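Local atomic coordinates of ribonucleoside-diphosphate reductase (Pseudomonas aeruginosa, PDB entry 5IM3), a protein that probably makes deoxyribonucleotides for DNA synthesis by reducing ribonucleoside diphosphates, and binds dATP as an allosteric nucleotide. Residues H289-Q294 with L347-D352; T296-Q301 with I775-G780; L512-G517 with V578-S583. All coordinates share one frame; numbering follows the deposited sequence.

Contact 1 (H289-Q294 with L347-D352)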
loop_
_atom_site.group_PDB
_atom_site.type_symbol
_atom_site.label_atom_id
_atom_site.label_comp_id
_atom_site.label_asym_id
_atom_site.label_seq_id
_atom_site.Cartn_x
_atom_site.Cartn_y
_atom_site.Cartn_z
ATOM N N HIS A 289 -25.012 -59.716 7.246
ATOM C CA HIS A 289 -24.150 -59.197 8.304
ATOM C C HIS A 289 -22.748 -58.865 7.810
ATOM O O HIS A 289 -22.038 -58.101 8.472
ATOM C CB HIS A 289 -24.048 -60.205 9.449
ATOM C CG HIS A 289 -23.098 -61.329 9.176
ATOM N ND1 HIS A 289 -23.443 -62.426 8.417
ATOM C CD2 HIS A 289 -21.813 -61.524 9.559
ATOM C CE1 HIS A 289 -22.411 -63.248 8.345
ATOM N NE2 HIS A 289 -21.410 -62.724 9.029
ATOM N N GLU A 290 -22.326 -59.422 6.674
ATOM C CA GLU A 290 -20.985 -59.147 6.169
ATOM C C GLU A 290 -20.835 -57.718 5.663
ATOM O O GLU A 290 -19.707 -57.225 5.567
ATOM C CB GLU A 290 -20.632 -60.131 5.055
ATOM C CG GLU A 290 -20.258 -61.526 5.550
ATOM C CD GLU A 290 -18.900 -61.572 6.236
ATOM O OE1 GLU A 290 -18.192 -60.543 6.241
ATOM O OE2 GLU A 290 -18.533 -62.643 6.765
ATOM N N ARG A 291 -21.933 -57.038 5.336
ATOM C CA ARG A 291 -21.825 -55.669 4.845
ATOM C C ARG A 291 -21.410 -54.688 5.932
ATOM O O ARG A 291 -21.084 -53.541 5.611
ATOM C CB ARG A 291 -23.148 -55.243 4.209
ATOM C CG ARG A 291 -23.649 -56.257 3.192
ATOM C CD ARG A 291 -24.733 -55.697 2.297
ATOM N NE ARG A 291 -25.335 -56.741 1.474
ATOM C CZ ARG A 291 -26.177 -56.513 0.472
ATOM N NH1 ARG A 291 -26.515 -55.270 0.158
ATOM N NH2 ARG A 291 -26.676 -57.528 -0.220
ATOM N N ASP A 292 -21.397 -55.108 7.199
ATOM C CA ASP A 292 -20.811 -54.279 8.247
ATOM C C ASP A 292 -19.313 -54.098 8.041
ATOM O O ASP A 292 -18.743 -53.089 8.471
ATOM C CB ASP A 292 -21.079 -54.897 9.621
ATOM C CG ASP A 292 -22.462 -54.575 10.149
ATOM O OD1 ASP A 292 -23.259 -53.955 9.413
ATOM O OD2 ASP A 292 -22.755 -54.945 11.306
ATOM N N GLN A 293 -18.659 -55.061 7.390
ATOM C CA GLN A 293 -17.227 -54.966 7.136
ATOM C C GLN A 293 -16.878 -53.859 6.147
ATOM O O GLN A 293 -15.699 -53.506 6.032
ATOM C CB GLN A 293 -16.701 -56.307 6.614
ATOM C CG GLN A 293 -17.073 -57.519 7.469
ATOM C CD GLN A 293 -16.565 -57.415 8.895
ATOM O OE1 GLN A 293 -17.132 -56.695 9.715
ATOM N NE2 GLN A 293 -15.488 -58.133 9.196
ATOM N N GLN A 294 -17.867 -53.303 5.443
ATOM C CA GLN A 294 -17.606 -52.282 4.436
ATOM C C GLN A 294 -17.269 -50.926 5.040
ATOM O O GLN A 294 -16.713 -50.075 4.340
ATOM C CB GLN A 294 -18.823 -52.125 3.518
ATOM C CG GLN A 294 -19.268 -53.410 2.836
ATOM C CD GLN A 294 -20.619 -53.274 2.163
ATOM O OE1 GLN A 294 -21.287 -52.244 2.284
ATOM N NE2 GLN A 294 -21.033 -54.317 1.452
ATOM N N LEU A 347 -29.630 -52.174 -2.128
ATOM C CA LEU A 347 -29.007 -51.036 -2.793
ATOM C C LEU A 347 -28.316 -50.120 -1.789
ATOM O O LEU A 347 -27.216 -49.618 -2.050
ATOM C CB LEU A 347 -30.053 -50.259 -3.593
ATOM C CG LEU A 347 -29.481 -49.283 -4.621
ATOM C CD1 LEU A 347 -28.829 -50.045 -5.774
ATOM C CD2 LEU A 347 -30.553 -48.339 -5.134
ATOM N N LEU A 348 -28.940 -49.899 -0.630
ATOM C CA LEU A 348 -28.390 -48.985 0.365
ATOM C C LEU A 348 -27.207 -49.601 1.108
ATOM O O LEU A 348 -26.139 -48.988 1.203
ATOM C CB LEU A 348 -29.484 -48.578 1.354
ATOM C CG LEU A 348 -30.593 -47.673 0.811
ATOM C CD1 LEU A 348 -31.708 -47.534 1.833
ATOM C CD2 LEU A 348 -30.041 -46.302 0.443
ATOM N N SER A 349 -27.382 -50.814 1.636
ATOM C CA SER A 349 -26.353 -51.440 2.460
ATOM C C SER A 349 -25.079 -51.755 1.682
ATOM O O SER A 349 -24.020 -51.910 2.297
ATOM C CB SER A 349 -26.899 -52.724 3.090
ATOM O OG SER A 349 -27.344 -53.629 2.096
ATOM N N SER A 350 -25.159 -51.863 0.357
ATOM C CA SER A 350 -23.987 -52.106 -0.472
ATOM C C SER A 350 -23.257 -50.829 -0.859
ATOM O O SER A 350 -22.174 -50.909 -1.449
ATOM C CB SER A 350 -24.390 -52.848 -1.747
ATOM O OG SER A 350 -25.150 -52.006 -2.594
ATOM N N PHE A 351 -23.826 -49.662 -0.551
ATOM C CA PHE A 351 -23.273 -48.361 -0.913
ATOM C C PHE A 351 -23.330 -48.097 -2.414
ATOM O O PHE A 351 -22.660 -47.183 -2.904
ATOM C CB PHE A 351 -21.826 -48.197 -0.424
ATOM C CG PHE A 351 -21.645 -48.371 1.066
ATOM C CD1 PHE A 351 -22.732 -48.476 1.920
ATOM C CD2 PHE A 351 -20.371 -48.418 1.609
ATOM C CE1 PHE A 351 -22.548 -48.634 3.280
ATOM C CE2 PHE A 351 -20.184 -48.576 2.969
ATOM C CZ PHE A 351 -21.270 -48.682 3.803
ATOM N N ASP A 352 -24.111 -48.878 -3.167
ATOM C CA ASP A 352 -24.272 -48.599 -4.590
ATOM C C ASP A 352 -24.985 -47.271 -4.817
ATOM O O ASP A 352 -24.693 -46.565 -5.791
ATOM C CB ASP A 352 -25.047 -49.731 -5.263
ATOM C CG ASP A 352 -24.227 -50.997 -5.408
ATOM O OD1 ASP A 352 -23.063 -51.016 -4.952
ATOM O OD2 ASP A 352 -24.753 -51.978 -5.975
#

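Contact 2 (T296-Q301 with I775-G780)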
loop_
_atom_site.group_PDB
_atom_site.type_symbol
_atom_site.label_atom_id
_atom_site.label_comp_id
_atom_site.label_asym_id
_atom_site.label_seq_id
_atom_site.Cartn_x
_atom_site.Cartn_y
_atom_site.Cartn_z
ATOM N N THR A 296 -15.896 -47.640 6.721
ATOM C CA THR A 296 -14.763 -46.880 7.215
ATOM C C THR A 296 -15.080 -46.340 8.606
ATOM O O THR A 296 -16.242 -46.264 9.021
ATOM C CB THR A 296 -14.435 -45.722 6.273
ATOM O OG1 THR A 296 -15.538 -44.804 6.243
ATOM C CG2 THR A 296 -14.172 -46.233 4.865
ATOM N N TYR A 297 -14.027 -45.967 9.333
ATOM C CA TYR A 297 -14.215 -45.436 10.679
ATOM C C TYR A 297 -15.060 -44.168 10.653
ATOM O O TYR A 297 -15.942 -43.979 11.501
ATOM C CB TYR A 297 -12.857 -45.173 11.326
ATOM C CG TYR A 297 -12.932 -44.687 12.753
ATOM C CD1 TYR A 297 -13.653 -45.391 13.710
ATOM C CD2 TYR A 297 -12.264 -43.536 13.150
ATOM C CE1 TYR A 297 -13.719 -44.954 15.019
ATOM C CE2 TYR A 297 -12.322 -43.093 14.459
ATOM C CZ TYR A 297 -13.051 -43.806 15.389
ATOM O OH TYR A 297 -13.113 -43.372 16.692
ATOM N N LEU A 298 -14.818 -43.295 9.675
ATOM C CA LEU A 298 -15.582 -42.057 9.587
ATOM C C LEU A 298 -17.034 -42.331 9.219
ATOM O O LEU A 298 -17.945 -41.671 9.730
ATOM C CB LEU A 298 -14.937 -41.121 8.568
ATOM C CG LEU A 298 -15.655 -39.790 8.335
ATOM C CD1 LEU A 298 -15.723 -38.980 9.621
ATOM C CD2 LEU A 298 -14.967 -38.995 7.237
ATOM N N GLY A 299 -17.271 -43.301 8.335
ATOM C CA GLY A 299 -18.635 -43.597 7.930
ATOM C C GLY A 299 -19.481 -44.126 9.074
ATOM O O GLY A 299 -20.639 -43.729 9.236
ATOM N N LEU A 300 -18.915 -45.018 9.886
ATOM C CA LEU A 300 -19.666 -45.583 11.002
ATOM C C LEU A 300 -19.882 -44.548 12.098
ATOM O O LEU A 300 -20.981 -44.447 12.654
ATOM C CB LEU A 300 -18.938 -46.809 11.557
ATOM C CG LEU A 300 -19.679 -47.601 12.641
ATOM C CD1 LEU A 300 -20.965 -48.179 12.088
ATOM C CD2 LEU A 300 -18.795 -48.712 13.214
ATOM N N GLN A 301 -18.838 -43.783 12.431
ATOM C CA GLN A 301 -18.993 -42.670 13.361
ATOM C C GLN A 301 -20.140 -41.760 12.945
ATOM O O GLN A 301 -20.953 -41.350 13.780
ATOM C CB GLN A 301 -17.690 -41.872 13.441
ATOM C CG GLN A 301 -16.730 -42.349 14.516
ATOM C CD GLN A 301 -17.062 -41.780 15.882
ATOM O OE1 GLN A 301 -17.895 -42.323 16.612
ATOM N NE2 GLN A 301 -16.413 -40.674 16.235
ATOM N N ILE A 775 -23.282 -38.191 2.975
ATOM C CA ILE A 775 -23.475 -39.521 2.402
ATOM C C ILE A 775 -22.225 -40.026 1.688
ATOM O O ILE A 775 -22.050 -41.242 1.547
ATOM C CB ILE A 775 -24.692 -39.540 1.455
ATOM C CG1 ILE A 775 -24.506 -38.568 0.289
ATOM C CG2 ILE A 775 -25.967 -39.214 2.231
ATOM C CD1 ILE A 775 -25.651 -38.599 -0.713
ATOM N N ALA A 776 -21.351 -39.132 1.223
ATOM C CA ALA A 776 -20.051 -39.571 0.730
ATOM C C ALA A 776 -19.180 -40.077 1.873
ATOM O O ALA A 776 -18.482 -41.086 1.731
ATOM C CB ALA A 776 -19.355 -38.431 -0.016
ATOM N N ASN A 777 -19.216 -39.391 3.018
ATOM C CA ASN A 777 -18.507 -39.876 4.197
ATOM C C ASN A 777 -19.072 -41.206 4.674
ATOM O O ASN A 777 -18.325 -42.080 5.127
ATOM C CB ASN A 777 -18.583 -38.841 5.320
ATOM C CG ASN A 777 -17.748 -37.611 5.040
ATOM O OD1 ASN A 777 -17.253 -37.418 3.928
ATOM N ND2 ASN A 777 -17.586 -36.767 6.050
ATOM N N ILE A 778 -20.396 -41.374 4.597
ATOM C CA ILE A 778 -21.001 -42.634 5.019
ATOM C C ILE A 778 -20.510 -43.774 4.138
ATOM O O ILE A 778 -20.194 -44.864 4.626
ATOM C CB ILE A 778 -22.538 -42.524 5.004
ATOM C CG1 ILE A 778 -23.009 -41.520 6.061
ATOM C CG2 ILE A 778 -23.182 -43.889 5.252
ATOM C CD1 ILE A 778 -24.481 -41.184 5.978
ATOM N N THR A 779 -20.432 -43.541 2.830
ATOM C CA THR A 779 -20.027 -44.564 1.878
ATOM C C THR A 779 -18.523 -44.594 1.633
ATOM O O THR A 779 -18.038 -45.527 0.986
ATOM C CB THR A 779 -20.754 -44.357 0.543
ATOM O OG1 THR A 779 -20.464 -43.049 0.038
ATOM C CG2 THR A 779 -22.263 -44.512 0.724
ATOM N N GLY A 780 -17.783 -43.603 2.121
ATOM C CA GLY A 780 -16.333 -43.618 2.035
ATOM C C GLY A 780 -15.761 -43.226 0.691
ATOM O O GLY A 780 -14.725 -43.767 0.284
#

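Contact 3 (L512-G517 with V578-S583)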
loop_
_atom_site.group_PDB
_atom_site.type_symbol
_atom_site.label_atom_id
_atom_site.label_comp_id
_atom_site.label_asym_id
_atom_site.label_seq_id
_atom_site.Cartn_x
_atom_site.Cartn_y
_atom_site.Cartn_z
ATOM N N LEU A 512 -41.301 -9.167 -17.394
ATOM C CA LEU A 512 -39.944 -9.580 -17.754
ATOM C C LEU A 512 -39.512 -10.829 -16.998
ATOM O O LEU A 512 -38.927 -11.749 -17.582
ATOM C CB LEU A 512 -38.953 -8.445 -17.481
ATOM C CG LEU A 512 -38.853 -7.291 -18.481
ATOM C CD1 LEU A 512 -37.697 -6.379 -18.091
ATOM C CD2 LEU A 512 -38.673 -7.787 -19.912
ATOM N N HIS A 513 -39.760 -10.866 -15.690
ATOM C CA HIS A 513 -39.253 -11.962 -14.871
ATOM C C HIS A 513 -39.726 -13.318 -15.389
ATOM O O HIS A 513 -38.972 -14.297 -15.354
ATOM C CB HIS A 513 -39.681 -11.756 -13.418
ATOM C CG HIS A 513 -39.154 -12.794 -12.478
ATOM N ND1 HIS A 513 -37.825 -13.161 -12.438
ATOM C CD2 HIS A 513 -39.779 -13.541 -11.539
ATOM C CE1 HIS A 513 -37.656 -14.088 -11.513
ATOM N NE2 HIS A 513 -38.827 -14.337 -10.953
ATOM N N ASP A 514 -40.967 -13.397 -15.878
ATOM C CA ASP A 514 -41.494 -14.660 -16.382
ATOM C C ASP A 514 -41.073 -14.956 -17.816
ATOM O O ASP A 514 -41.155 -16.112 -18.241
ATOM C CB ASP A 514 -43.025 -14.671 -16.299
ATOM C CG ASP A 514 -43.533 -14.906 -14.892
ATOM O OD1 ASP A 514 -42.756 -15.387 -14.044
ATOM O OD2 ASP A 514 -44.719 -14.622 -14.635
ATOM N N LEU A 515 -40.643 -13.952 -18.572
ATOM C CA LEU A 515 -40.156 -14.193 -19.919
ATOM C C LEU A 515 -38.709 -14.688 -19.885
ATOM O O LEU A 515 -37.983 -14.506 -18.905
ATOM C CB LEU A 515 -40.258 -12.923 -20.765
ATOM C CG LEU A 515 -41.661 -12.373 -21.044
ATOM C CD1 LEU A 515 -41.565 -11.031 -21.759
ATOM C CD2 LEU A 515 -42.494 -13.349 -21.856
ATOM N N TYR A 516 -38.296 -15.325 -20.979
ATOM C CA TYR A 516 -36.931 -15.819 -21.109
ATOM C C TYR A 516 -36.624 -16.017 -22.586
ATOM O O TYR A 516 -37.521 -16.020 -23.433
ATOM C CB TYR A 516 -36.728 -17.123 -20.325
ATOM C CG TYR A 516 -37.687 -18.234 -20.703
ATOM C CD1 TYR A 516 -37.400 -19.098 -21.754
ATOM C CD2 TYR A 516 -38.872 -18.423 -20.004
ATOM C CE1 TYR A 516 -38.271 -20.117 -22.099
ATOM C CE2 TYR A 516 -39.749 -19.437 -20.341
ATOM C CZ TYR A 516 -39.444 -20.282 -21.389
ATOM O OH TYR A 516 -40.312 -21.295 -21.729
ATOM N N GLY A 517 -35.334 -16.181 -22.886
ATOM C CA GLY A 517 -34.906 -16.411 -24.253
ATOM C C GLY A 517 -35.145 -15.201 -25.141
ATOM O O GLY A 517 -35.051 -14.048 -24.713
ATOM N N VAL A 578 -46.061 -25.337 -18.459
ATOM C CA VAL A 578 -46.976 -25.256 -17.328
ATOM C C VAL A 578 -46.416 -24.331 -16.253
ATOM O O VAL A 578 -47.032 -24.158 -15.196
ATOM C CB VAL A 578 -47.257 -26.668 -16.773
ATOM C CG1 VAL A 578 -46.064 -27.196 -15.983
ATOM C CG2 VAL A 578 -48.521 -26.687 -15.935
ATOM N N GLY A 579 -45.262 -23.724 -16.509
ATOM C CA GLY A 579 -44.691 -22.810 -15.538
ATOM C C GLY A 579 -43.350 -22.279 -15.992
ATOM O O GLY A 579 -42.909 -22.512 -17.121
ATOM N N VAL A 580 -42.706 -21.562 -15.074
ATOM C CA VAL A 580 -41.443 -20.875 -15.320
ATOM C C VAL A 580 -40.515 -21.143 -14.143
ATOM O O VAL A 580 -40.957 -21.189 -12.989
ATOM C CB VAL A 580 -41.660 -19.354 -15.512
ATOM C CG1 VAL A 580 -40.329 -18.594 -15.510
ATOM C CG2 VAL A 580 -42.430 -19.077 -16.802
ATOM N N VAL A 581 -39.230 -21.327 -14.435
ATOM C CA VAL A 581 -38.216 -21.441 -13.391
ATOM C C VAL A 581 -37.815 -20.038 -12.957
ATOM O O VAL A 581 -37.268 -19.263 -13.749
ATOM C CB VAL A 581 -36.995 -22.234 -13.878
ATOM C CG1 VAL A 581 -36.021 -22.464 -12.725
ATOM C CG2 VAL A 581 -37.425 -23.551 -14.498
ATOM N N HIS A 582 -38.076 -19.713 -11.693
ATOM C CA HIS A 582 -37.868 -18.369 -11.183
ATOM C C HIS A 582 -36.551 -18.211 -10.442
ATOM O O HIS A 582 -36.117 -17.075 -10.211
ATOM C CB HIS A 582 -39.025 -17.981 -10.255
ATOM C CG HIS A 582 -40.323 -17.756 -10.971
ATOM N ND1 HIS A 582 -41.487 -18.406 -10.624
ATOM C CD2 HIS A 582 -40.638 -16.949 -12.010
ATOM C CE1 HIS A 582 -42.463 -18.015 -11.424
ATOM N NE2 HIS A 582 -41.975 -17.129 -12.272
ATOM N N SER A 583 -35.912 -19.313 -10.073
ATOM C CA SER A 583 -34.586 -19.284 -9.471
ATOM C C SER A 583 -34.113 -20.726 -9.337
ATOM O O SER A 583 -34.804 -21.668 -9.737
ATOM C CB SER A 583 -34.592 -18.578 -8.115
ATOM O OG SER A 583 -35.134 -19.403 -7.097
HETATM O O HOH W 1 -37.372 -16.351 -14.115
#

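Contact 1 (H289-Q294 with L347-D352)
One terminal atom of the Gln294 side-chain amide lies over the centre of one face of the Phe351 ring. Nearer its backbone, Gln294 CB touches the rim of that ring, 3.8 Å from Phe351 CE2. Leu348 O lies at the ring edge, in plane. Outside the two segments, the Phe295 ring meets Phe351 edge-to-face. Phe351 closes helix 337-349 in a Schellman motif. Its positive phi of 69° goes with two bonds back into the last turn. Phe351 N bonds to Leu348 O at 3.0 Å, and Asp352 N bonds weakly to Leu347 O.

The contact thus sets this helix end against the 3-10 segment 289-294, in the loop between helices 280-286 and 297-307. The second flat group is the Arg291 guanidinium. Ser350 N lies at its edge, near its plane, 3.7 Å from Arg291 NH1. Ser349 OG sits obliquely to it. The bond from Arg291 NH1 to Ser349 OG is short, 2.7 Å, but weak, because the N-H...O angle is only 117°. The Arg291 chain runs extended from CG to NE, and its CD also packs 3.3 Å from Ser349 OG. That hydroxyl has a stronger partner in Tyr345 O, one turn back in the helix. Ser350 OG likewise bonds to Asn346 O, and it also takes a weak 3.3 Å bond from Asp352 N.

Contact 2 (T296-Q301 with I775-G780)
Gly299 N donates to Thr296 OG1 at 3.1 Å, with an N-H...O angle of 150°, and both residues touch the end of helix 773-779. The bond is the N-cap of helix 297-307. Thr296 OG1 sits between the backbone N and the carbonyl carbon (chi1 64°), where it can accept from Gly299. The same residue turns its CG2 methyl to Gly780, which ends the partner helix with positive phi.

This is a helix-helix crossing made through a glycine. With no side chain on Gly299, its CA can approach Ile778 CA to 3.9 Å. Gly299 CA also comes to 3.2 Å of Asn777 O, a close carbon-oxygen contact. Gly780 N, in the same segment as Asn777, gives that oxygen a weak bond at 3.4 Å. The axes of the pieces 297-301 and 775-779 pass 7.4 Å apart, with a crossing angle of -121°. Backbone therefore meets backbone, and side chains gather at the borders.

On one border Leu298 and Asn777 cross obliquely. The CD2 methyl of Leu298 lies 3.6 Å from Asn777 ND2, so the branch tip rests on the amide. Asn777 OD1 has a weak bond to Gln783 outside the contact.

Within the partner helix, Ile775 O accepts from both Thr779 N and Thr779 OG1. The bond from Thr779 OG1 to Ile775 O is 2.8 Å long and falls on a lone pair in the carbonyl plane.

The crossing joins the all-alpha domain, through helix 297-307, to the barrel domain, through helix 773-779. Thr296 also packs on helix 219-239. Ile778 points away from segment 296-301, yet packs farther along the same helix on Thr302 and Leu303. Ile775, Ala776 and Thr779 rest on Met663 of strand 659-663.

Contact 3 (L512-G517 with V578-S583)
The His513 and His582 rings lie with planes nearly parallel, 23° apart, but slid apart so that they barely overlap. Their centroids are 4.9 Å apart. The closest atoms are His513 NE2 and His582 CD2, at 3.3 Å. The side chains themselves cross at about a right angle. His513 CG is anti to the backbone N (chi1 -177°). Beyond it, the ring bonds to Asp405 through NE2 and to Glu455 through ND1.

Asp514 comes to His582 from the edge instead. His582 NE2 donates to Asp514 OD1 at 2.6 Å, with an N-H...O angle of 152°. The oxygen lies in the ring plane and is met nearly along its own C-O axis. The carboxylate plane is tilted from the ring plane. On one face of the His582 ring, toward the rim, lies Val580 O.

Beside the polar group, the bond to CB of Val580 points toward the other segment. Val580 CG2 packs 3.5 Å from Asp514 O. The same methyl reaches the edge of the Tyr516 ring, 4.5 Å from Tyr516 CE2; the Tyr516 hydroxyl bonds to Gln576. A water links the two backbones, donating to His513 O and to Val581 O, 2.9 Å from each.

This is a loop-loop contact of the barrel domain. It lies near a dATP site, with the His513 side chain about 13 Å from the bound nucleotide. Helix 566-571 packs on Tyr516 and Val580.

His582 ND1 bonds to Thr594. The direction of the bond to Asp514 OD1 puts a proton on His582 NE2, and the nearby carboxylate would probably favour the charged form of this imidazole.

Overall arrangement
From the N terminus, the chain passes the ATP cones and then reaches 289-294, where contact 1 opens. Contact 2 opens next, at 296-301. Contact 1 closes at 347-352, across a mostly helical stretch. Contact 2 closes only at 775-780, so the two cross. They also touch in space: Phe351 CD2 of contact 1 lies 3.8 Å from Thr779 O of contact 2. Contact 2 ties helix 297-307 to the barrel domain; contact 1 packs against it through Phe351. Contact 3 opens at 512-517 and closes at 578-583, wholly within the long loop of contact 2. It joins two barrel-domain loops, with its centre about 40 Å from that of contact 2.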